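Local coordinates for glutamine aminotransferase class-II domain protein (Ruegeria pomeroyi, PDB 3MDN) that is probably a class-II glutamine amidotransferase of the Ntn-hydrolase clan, taking ammonia from the side chain of glutamine for an acceptor not established here, at residues D[55-60]-D[103-108]; D[160-165]-D[255-260]; D[185-190]-D[198-203]. All coordinates share one frame; numbering follows the deposited sequence.

The three contacts all reach the sheet that contains strands 104-106, 185-192, 197-203 and 251-256. Contacts 2 and 3 are neighbours, their centres about 11 Å apart, and they touch: Leu165 CD2 lies 3.9 Å from Ala200 CB and Phe257 CE2 lies 4.1 Å from Tyr202 CB. Contact 3 is nested inside the chain loop that contact 2 closes. Contact 1 stands apart, with its centre about 22 Å from that of contact 2 and about 19 Å from that of contact 3; it links the sheet to an edge strand of the other large sheet. No ligand or active-site residue is identified in any of the three.

Contact 1 of 3, residues D[55-60]-D[103-108]; sequences PEPGLY and PFAARR
The backbones come nearest at Glu56 and Arg108, whose CA atoms are 4.6 Å apart, and have spread to 7.5 Å between the CA atoms of Leu59 and Ala105; they are joined by side-chain packing rather than by hydrogen bonds. Leu59 carries the end farthest from Arg108 and buries more surface than any other residue here. Its CG stands anti to the backbone N (chi1 -174°), and the two methyls beyond it divide the work: CD1 reaches Pro103, 3.7 Å from its O and 4.2 Å from its CD, while CD2 lies 4.1 Å from Ala105 CB. That same CB also meets the Pro57 ring, 4.0 Å from CG, so one small methyl is touched by both apolar residues. The Pro57 ring turns its CD to Arg107 O at 3.6 Å, and Glu56 CG brushes the same oxygen. The guanidinium of Arg107 leads off to salt bridges with Glu158 and Glu134, and Glu56 O is hydrogen-bonded to His78 of the second subunit. The contact joins strand 58-61, at the edge of one large sheet within this chain, to strand 104-106 of the other; Pro57, Leu59 and Pro103 also pack on strand 47-51, while Phe104 and Ala106 point away, onto helix 144-154.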
loop_
_atom_site.group_PDB
_atom_site.type_symbol
_atom_site.label_atom_id
_atom_site.label_comp_id
_atom_site.label_asym_id
_atom_site.label_seq_id
_atom_site.Cartn_x
_atom_site.Cartn_y
_atom_site.Cartn_z
ATOM N N PRO D 55 -10.481 19.382 -18.083
ATOM C CA PRO D 55 -9.404 19.469 -19.069
ATOM C C PRO D 55 -8.142 18.799 -18.513
ATOM O O PRO D 55 -7.281 18.419 -19.281
ATOM C CB PRO D 55 -9.192 20.980 -19.238
ATOM C CG PRO D 55 -10.232 21.664 -18.363
ATOM C CD PRO D 55 -10.761 20.666 -17.408
ATOM N N GLU D 56 -8.026 18.670 -17.188
ATOM C CA GLU D 56 -6.900 17.908 -16.603
ATOM C C GLU D 56 -7.223 16.422 -16.562
ATOM O O GLU D 56 -8.358 16.038 -16.326
ATOM C CB GLU D 56 -6.566 18.363 -15.176
ATOM C CG GLU D 56 -6.236 19.840 -15.018
ATOM C CD GLU D 56 -7.466 20.723 -15.152
ATOM O OE1 GLU D 56 -8.560 20.308 -14.700
ATOM O OE2 GLU D 56 -7.340 21.831 -15.727
ATOM N N PRO D 57 -6.208 15.577 -16.725
ATOM C CA PRO D 57 -6.521 14.149 -16.730
ATOM C C PRO D 57 -6.653 13.631 -15.295
ATOM O O PRO D 57 -5.968 14.112 -14.422
ATOM C CB PRO D 57 -5.301 13.531 -17.447
ATOM C CG PRO D 57 -4.142 14.515 -17.074
ATOM C CD PRO D 57 -4.789 15.867 -17.014
ATOM N N GLY D 58 -7.542 12.678 -15.051
ATOM C CA GLY D 58 -7.462 11.903 -13.806
ATOM C C GLY D 58 -6.184 11.073 -13.850
ATOM O O GLY D 58 -5.798 10.594 -14.917
ATOM N N LEU D 59 -5.524 10.906 -12.714
ATOM C CA LEU D 59 -4.292 10.121 -12.625
ATOM C C LEU D 59 -4.334 9.085 -11.469
ATOM O O LEU D 59 -4.552 9.445 -10.320
ATOM C CB LEU D 59 -3.104 11.066 -12.453
ATOM C CG LEU D 59 -1.710 10.443 -12.483
ATOM C CD1 LEU D 59 -1.422 9.805 -13.873
ATOM C CD2 LEU D 59 -0.646 11.482 -12.136
ATOM N N TYR D 60 -4.161 7.801 -11.784
ATOM C CA TYR D 60 -4.163 6.749 -10.770
ATOM C C TYR D 60 -2.882 5.957 -10.934
ATOM O O TYR D 60 -2.596 5.445 -12.014
ATOM C CB TYR D 60 -5.384 5.806 -10.895
ATOM C CG TYR D 60 -5.474 4.760 -9.773
ATOM C CD1 TYR D 60 -4.457 3.813 -9.584
ATOM C CD2 TYR D 60 -6.558 4.727 -8.900
ATOM C CE1 TYR D 60 -4.519 2.868 -8.572
ATOM C CE2 TYR D 60 -6.632 3.773 -7.879
ATOM C CZ TYR D 60 -5.604 2.851 -7.720
ATOM O OH TYR D 60 -5.652 1.915 -6.710
ATOM N N PRO D 103 1.686 6.949 -15.862
ATOM C CA PRO D 103 1.987 8.193 -16.536
ATOM C C PRO D 103 2.353 9.290 -15.543
ATOM O O PRO D 103 2.199 9.105 -14.327
ATOM C CB PRO D 103 0.667 8.542 -17.232
ATOM C CG PRO D 103 -0.127 7.277 -17.219
ATOM C CD PRO D 103 0.255 6.626 -15.948
ATOM N N PHE D 104 2.906 10.368 -16.087
ATOM C CA PHE D 104 3.137 11.638 -15.423
ATOM C C PHE D 104 2.120 12.650 -15.980
ATOM O O PHE D 104 1.586 12.478 -17.065
ATOM C CB PHE D 104 4.576 12.102 -15.672
ATOM C CG PHE D 104 5.625 11.115 -15.168
ATOM C CD1 PHE D 104 5.969 11.081 -13.812
ATOM C CD2 PHE D 104 6.223 10.193 -16.036
ATOM C CE1 PHE D 104 6.917 10.172 -13.334
ATOM C CE2 PHE D 104 7.170 9.293 -15.574
ATOM C CZ PHE D 104 7.518 9.285 -14.211
ATOM N N ALA D 105 1.792 13.673 -15.206
ATOM C CA ALA D 105 0.796 14.636 -15.662
ATOM C C ALA D 105 1.170 15.978 -15.101
ATOM O O ALA D 105 1.654 16.071 -13.973
ATOM C CB ALA D 105 -0.613 14.237 -15.156
ATOM N N ALA D 106 0.944 17.018 -15.886
ATOM C CA ALA D 106 1.117 18.376 -15.397
ATOM C C ALA D 106 0.233 19.242 -16.283
ATOM O O ALA D 106 0.285 19.118 -17.506
ATOM C CB ALA D 106 2.583 18.798 -15.472
ATOM N N ARG D 107 -0.598 20.077 -15.661
ATOM C CA ARG D 107 -1.589 20.872 -16.385
ATOM C C ARG D 107 -2.520 19.988 -17.234
ATOM O O ARG D 107 -3.058 19.023 -16.722
ATOM C CB ARG D 107 -0.873 21.905 -17.255
ATOM C CG ARG D 107 -0.077 22.874 -16.411
ATOM C CD ARG D 107 0.749 23.794 -17.269
ATOM N NE ARG D 107 1.565 24.624 -16.387
ATOM C CZ ARG D 107 2.355 25.602 -16.802
ATOM N NH1 ARG D 107 2.436 25.875 -18.110
ATOM N NH2 ARG D 107 3.056 26.300 -15.913
ATOM N N ARG D 108 -2.696 20.301 -18.522
ATOM C CA ARG D 108 -3.570 19.491 -19.404
ATOM C C ARG D 108 -2.931 18.195 -19.961
ATOM O O ARG D 108 -3.641 17.352 -20.572
ATOM C CB ARG D 108 -4.094 20.314 -20.609
ATOM C CG ARG D 108 -4.992 21.539 -20.306
ATOM C CD ARG D 108 -5.355 22.302 -21.625
ATOM N NE ARG D 108 -5.717 21.347 -22.685
ATOM C CZ ARG D 108 -5.929 21.642 -23.973
ATOM N NH1 ARG D 108 -5.822 22.896 -24.413
ATOM N NH2 ARG D 108 -6.249 20.671 -24.827
#

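Contact 2 of 3, residues D[160-165]-D[255-260]; sequences DPHGAL and RDFAPA
His162 is sandwiched between Arg255 and Phe257 and held at its edge by Asp256. The guanidinium of Arg255 lies flat on one ring face, with centres 4.0 Å apart, planes at 6° and NH2 above the ring centre. Over the opposite face Phe257 presents its edge in a T-shaped pair: the planes are at 86°, and CD1, nearer the rim than the middle, is 4.0 Å from His162 NE2. The third hold is a hydrogen bond from His162 NE2 to Asp256 O, 3.0 Å long and nearly straight at 166°, with the oxygen in the plane of the imidazole. Together these fix both the tilt and the rotation of the ring. NE2 carries the proton in this bond, and the stacked guanidinium would be expected to disfavour a second one on the ring. Farther in, the Phe257 edge meets His162 O, with CE1 3.7 Å away, and its CZ lies 3.7 Å from Leu165 CD2.

The solvent side is looser: Arg255, though stacked, is exposed, as is Asp256, which turns its carboxylate away to a salt bridge with Arg243. Asp160 OD1 stays 5.9 Å from Arg255 NH2, occupied instead in N-capping the helix through Gly163 N. An alanine in place of His162 would probably leave Asp256 O without this donor and the Arg255 guanidinium free to swing, with a gap beside the Phe257 edge. The contact thus ties the first turn of helix 161-179 to the end of strand 251-256. Leu165 and Phe257 continue inward onto Met244 of strand 243-248, while they rest on Ala200 and Tyr202, respectively, of strand 197-203.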
loop_
_atom_site.group_PDB
_atom_site.type_symbol
_atom_site.label_atom_id
_atom_site.label_comp_id
_atom_site.label_asym_id
_atom_site.label_seq_id
_atom_site.Cartn_x
_atom_site.Cartn_y
_atom_site.Cartn_z
ATOM N N ASP D 160 3.998 23.229 -29.257
ATOM C CA ASP D 160 4.818 22.627 -30.326
ATOM C C ASP D 160 5.312 21.231 -29.905
ATOM O O ASP D 160 6.490 21.051 -29.652
ATOM C CB ASP D 160 5.999 23.566 -30.620
ATOM C CG ASP D 160 7.012 22.986 -31.627
ATOM O OD1 ASP D 160 6.662 22.076 -32.426
ATOM O OD2 ASP D 160 8.174 23.457 -31.603
ATOM N N PRO D 161 4.415 20.242 -29.841
ATOM C CA PRO D 161 4.754 18.941 -29.249
ATOM C C PRO D 161 5.884 18.190 -29.949
ATOM O O PRO D 161 6.784 17.688 -29.282
ATOM C CB PRO D 161 3.459 18.147 -29.337
ATOM C CG PRO D 161 2.383 19.114 -29.707
ATOM C CD PRO D 161 3.046 20.281 -30.371
ATOM N N HIS D 162 5.844 18.137 -31.275
ATOM C CA HIS D 162 6.882 17.497 -32.076
ATOM C C HIS D 162 8.260 18.129 -31.874
ATOM O O HIS D 162 9.234 17.422 -31.546
ATOM C CB HIS D 162 6.484 17.563 -33.559
ATOM C CG HIS D 162 7.509 17.014 -34.504
ATOM N ND1 HIS D 162 8.704 17.655 -34.768
ATOM C CD2 HIS D 162 7.493 15.911 -35.292
ATOM C CE1 HIS D 162 9.386 16.967 -35.671
ATOM N NE2 HIS D 162 8.668 15.912 -36.016
ATOM N N GLY D 163 8.344 19.447 -32.108
ATOM C CA GLY D 163 9.594 20.203 -31.900
ATOM C C GLY D 163 10.087 20.095 -30.461
ATOM O O GLY D 163 11.270 19.873 -30.211
ATOM N N ALA D 164 9.175 20.212 -29.500
ATOM C CA ALA D 164 9.572 20.209 -28.083
ATOM C C ALA D 164 10.098 18.835 -27.644
ATOM O O ALA D 164 11.105 18.750 -26.961
ATOM C CB ALA D 164 8.441 20.666 -27.198
ATOM N N LEU D 165 9.431 17.758 -28.045
ATOM C CA LEU D 165 9.924 16.445 -27.659
ATOM C C LEU D 165 11.287 16.217 -28.330
ATOM O O LEU D 165 12.250 15.760 -27.701
ATOM C CB LEU D 165 8.915 15.348 -28.018
ATOM C CG LEU D 165 9.394 13.955 -27.615
ATOM C CD1 LEU D 165 9.530 13.889 -26.089
ATOM C CD2 LEU D 165 8.441 12.911 -28.081
ATOM N N ARG D 255 4.618 11.101 -39.247
ATOM C CA ARG D 255 5.495 12.216 -39.580
ATOM C C ARG D 255 6.899 11.779 -39.168
ATOM O O ARG D 255 7.042 11.037 -38.184
ATOM C CB ARG D 255 5.072 13.367 -38.687
ATOM C CG ARG D 255 4.879 14.698 -39.314
ATOM C CD ARG D 255 4.407 15.635 -38.188
ATOM N NE ARG D 255 5.354 16.741 -38.038
ATOM C CZ ARG D 255 5.160 17.831 -37.302
ATOM N NH1 ARG D 255 4.036 18.010 -36.607
ATOM N NH2 ARG D 255 6.106 18.755 -37.275
ATOM N N ASP D 256 7.936 12.236 -39.868
ATOM C CA ASP D 256 9.323 11.908 -39.502
ATOM C C ASP D 256 9.652 12.559 -38.166
ATOM O O ASP D 256 9.111 13.615 -37.819
ATOM C CB ASP D 256 10.364 12.350 -40.566
ATOM C CG ASP D 256 10.345 11.474 -41.847
ATOM O OD1 ASP D 256 9.925 10.285 -41.796
ATOM O OD2 ASP D 256 10.770 11.982 -42.918
ATOM N N PHE D 257 10.527 11.918 -37.405
ATOM C CA PHE D 257 10.852 12.403 -36.071
ATOM C C PHE D 257 12.297 12.058 -35.753
ATOM O O PHE D 257 12.676 10.890 -35.700
ATOM C CB PHE D 257 9.910 11.789 -35.022
ATOM C CG PHE D 257 10.229 12.202 -33.597
ATOM C CD1 PHE D 257 9.833 13.447 -33.119
ATOM C CD2 PHE D 257 10.953 11.358 -32.754
ATOM C CE1 PHE D 257 10.121 13.847 -31.812
ATOM C CE2 PHE D 257 11.254 11.747 -31.443
ATOM C CZ PHE D 257 10.832 13.007 -30.966
ATOM N N ALA D 258 13.114 13.075 -35.552
ATOM C CA ALA D 258 14.491 12.843 -35.134
ATOM C C ALA D 258 14.840 13.917 -34.114
ATOM O O ALA D 258 14.263 14.993 -34.175
ATOM C CB ALA D 258 15.435 12.891 -36.350
ATOM N N PRO D 259 15.773 13.633 -33.176
ATOM C CA PRO D 259 16.175 14.664 -32.200
ATOM C C PRO D 259 16.597 15.947 -32.916
ATOM O O PRO D 259 17.162 15.890 -34.003
ATOM C CB PRO D 259 17.391 14.050 -31.483
ATOM C CG PRO D 259 17.394 12.613 -31.833
ATOM C CD PRO D 259 16.688 12.476 -33.158
ATOM N N ALA D 260 16.311 17.092 -32.306
ATOM C CA ALA D 260 16.536 18.400 -32.926
ATOM C C ALA D 260 17.992 18.627 -33.310
ATOM O O ALA D 260 18.900 18.135 -32.627
ATOM C CB ALA D 260 16.047 19.521 -31.995
#

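Contact 3 of 3, residues D[185-190]-D[198-203]; sequences MRLSAA and YAARYS
Met185, present as selenomethionine, crosses Tyr202 at about a right angle and meets the edge of its ring: CG lies in the ring plane, 3.6 Å from Tyr202 CE2. This CG is anti to the backbone N (chi1 173°), which carries it to the ring edge, and the chain then bends so that the selenium end leads away from strand 197-203. The Tyr202 hydroxyl, at the far end of its ring, is hydrogen-bonded to Glu173. Next along the same face, Leu187 sends CD2 across to the neighbouring strand, equally far from the CB atoms of Ala200 and Tyr202, 4.3 Å from each. Ala189 and Ala200, with only methyls to offer, complete this face.

The opposite face is more polar. Arg186 runs past Ser203, its CD 3.7 Å from Ser203 OG, and the two share Asp205 as a partner: the guanidinium in a salt bridge, the hydroxyl in a hydrogen bond. Ser203 OG is also hydrogen-bonded to Ile207 O. Ser188 and Arg201 are a non-hydrogen-bonded pair of the ladder, and their polar ends part company, Ser188 OG to Trp6 and the Arg201 guanidinium to Glu238, Leu239 O and Ala208 O.

The two segments run antiparallel, their axes at 172°, and as in any extended strand successive side chains fall on alternate faces. Leu187 with Tyr202 and Ala189 with Ala200 are hydrogen-bonded pairs, the bond from Tyr202 N to Leu187 O measuring 2.9 Å. Between them the CA of Arg201 makes a CA-H...O contact of 3.3 Å with Leu187 O.

These strands form a beta hairpin. One face lies under helix 161-179 and the other reaches Trp6 of the second large sheet, consistent with the layered alpha-beta-beta-alpha sandwich of Ntn hydrolases.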
loop_
_atom_site.group_PDB
_atom_site.type_symbol
_atom_site.label_atom_id
_atom_site.label_comp_id
_atom_site.label_asym_id
_atom_site.label_seq_id
_atom_site.Cartn_x
_atom_site.Cartn_y
_atom_site.Cartn_z
HETATM N N MSE D 185 19.955 6.745 -25.941
HETATM C CA MSE D 185 18.548 7.087 -25.898
HETATM C C MSE D 185 17.734 5.969 -26.510
HETATM O O MSE D 185 17.904 5.667 -27.689
HETATM C CB MSE D 185 18.273 8.387 -26.659
HETATM C CG MSE D 185 16.755 8.692 -26.782
HETATM SE SE MSE D 185 15.955 9.148 -25.018
HETATM C CE MSE D 185 17.079 10.681 -24.600
ATOM N N ARG D 186 16.887 5.322 -25.712
ATOM C CA ARG D 186 15.905 4.372 -26.248
ATOM C C ARG D 186 14.537 4.883 -25.824
ATOM O O ARG D 186 14.304 5.096 -24.634
ATOM C CB ARG D 186 16.118 2.978 -25.674
ATOM C CG ARG D 186 17.467 2.358 -25.997
ATOM C CD ARG D 186 17.290 1.214 -26.956
ATOM N NE ARG D 186 18.536 0.614 -27.434
ATOM C CZ ARG D 186 19.038 -0.549 -27.006
ATOM N NH1 ARG D 186 18.405 -1.243 -26.056
ATOM N NH2 ARG D 186 20.173 -1.020 -27.537
ATOM N N LEU D 187 13.632 5.071 -26.780
ATOM C CA LEU D 187 12.411 5.786 -26.466
ATOM C C LEU D 187 11.181 5.320 -27.251
ATOM O O LEU D 187 11.163 5.350 -28.462
ATOM C CB LEU D 187 12.605 7.286 -26.750
ATOM C CG LEU D 187 11.298 8.082 -26.539
ATOM C CD1 LEU D 187 11.539 9.242 -25.629
ATOM C CD2 LEU D 187 10.725 8.589 -27.856
ATOM N N SER D 188 10.138 4.932 -26.532
ATOM C CA SER D 188 8.822 4.892 -27.098
ATOM C C SER D 188 8.036 5.638 -26.048
ATOM O O SER D 188 8.239 5.441 -24.828
ATOM C CB SER D 188 8.323 3.454 -27.260
ATOM O OG SER D 188 7.757 3.062 -26.030
ATOM N N ALA D 189 7.197 6.565 -26.480
ATOM C CA ALA D 189 6.430 7.374 -25.528
ATOM C C ALA D 189 5.040 7.602 -26.094
ATOM O O ALA D 189 4.872 7.651 -27.331
ATOM C CB ALA D 189 7.110 8.714 -25.328
ATOM N N ALA D 190 4.059 7.739 -25.201
ATOM C CA ALA D 190 2.706 8.203 -25.564
ATOM C C ALA D 190 2.370 9.380 -24.701
ATOM O O ALA D 190 2.806 9.453 -23.542
ATOM C CB ALA D 190 1.660 7.098 -25.372
ATOM N N TYR D 198 -0.658 11.419 -28.959
ATOM C CA TYR D 198 0.611 11.380 -29.682
ATOM C C TYR D 198 1.380 10.138 -29.284
ATOM O O TYR D 198 1.219 9.631 -28.171
ATOM C CB TYR D 198 1.501 12.576 -29.314
ATOM C CG TYR D 198 0.924 13.917 -29.682
ATOM C CD1 TYR D 198 0.271 14.691 -28.728
ATOM C CD2 TYR D 198 0.982 14.382 -31.003
ATOM C CE1 TYR D 198 -0.272 15.925 -29.056
ATOM C CE2 TYR D 198 0.438 15.636 -31.343
ATOM C CZ TYR D 198 -0.177 16.394 -30.361
ATOM O OH TYR D 198 -0.750 17.600 -30.672
ATOM N N ALA D 199 2.259 9.686 -30.165
ATOM C CA ALA D 199 3.208 8.683 -29.757
ATOM C C ALA D 199 4.436 8.832 -30.617
ATOM O O ALA D 199 4.342 9.192 -31.776
ATOM C CB ALA D 199 2.608 7.276 -29.904
ATOM N N ALA D 200 5.595 8.571 -30.047
ATOM C CA ALA D 200 6.835 8.699 -30.807
ATOM C C ALA D 200 7.704 7.501 -30.484
ATOM O O ALA D 200 7.558 6.887 -29.442
ATOM C CB ALA D 200 7.556 10.011 -30.460
ATOM N N ARG D 201 8.578 7.156 -31.411
ATOM C CA ARG D 201 9.517 6.051 -31.248
ATOM C C ARG D 201 10.832 6.487 -31.840
ATOM O O ARG D 201 10.878 6.966 -32.984
ATOM C CB ARG D 201 9.004 4.773 -31.931
ATOM C CG ARG D 201 9.908 3.554 -31.783
ATOM C CD ARG D 201 9.338 2.367 -32.575
ATOM N NE ARG D 201 10.086 1.128 -32.386
ATOM C CZ ARG D 201 9.955 0.054 -33.160
ATOM N NH1 ARG D 201 9.118 0.082 -34.197
ATOM N NH2 ARG D 201 10.672 -1.039 -32.909
ATOM N N TYR D 202 11.895 6.352 -31.040
ATOM C CA TYR D 202 13.226 6.767 -31.461
ATOM C C TYR D 202 14.318 6.039 -30.669
ATOM O O TYR D 202 14.124 5.687 -29.521
ATOM C CB TYR D 202 13.369 8.295 -31.281
ATOM C CG TYR D 202 14.810 8.747 -31.387
ATOM C CD1 TYR D 202 15.438 8.849 -32.634
ATOM C CD2 TYR D 202 15.565 8.960 -30.248
ATOM C CE1 TYR D 202 16.778 9.207 -32.740
ATOM C CE2 TYR D 202 16.895 9.327 -30.332
ATOM C CZ TYR D 202 17.496 9.452 -31.590
ATOM O OH TYR D 202 18.831 9.825 -31.670
ATOM N N SER D 203 15.474 5.814 -31.279
ATOM C CA SER D 203 16.626 5.243 -30.563
ATOM C C SER D 203 17.938 5.805 -31.113
ATOM O O SER D 203 18.053 6.071 -32.315
ATOM C CB SER D 203 16.643 3.709 -30.706
ATOM O OG SER D 203 17.791 3.154 -30.045
#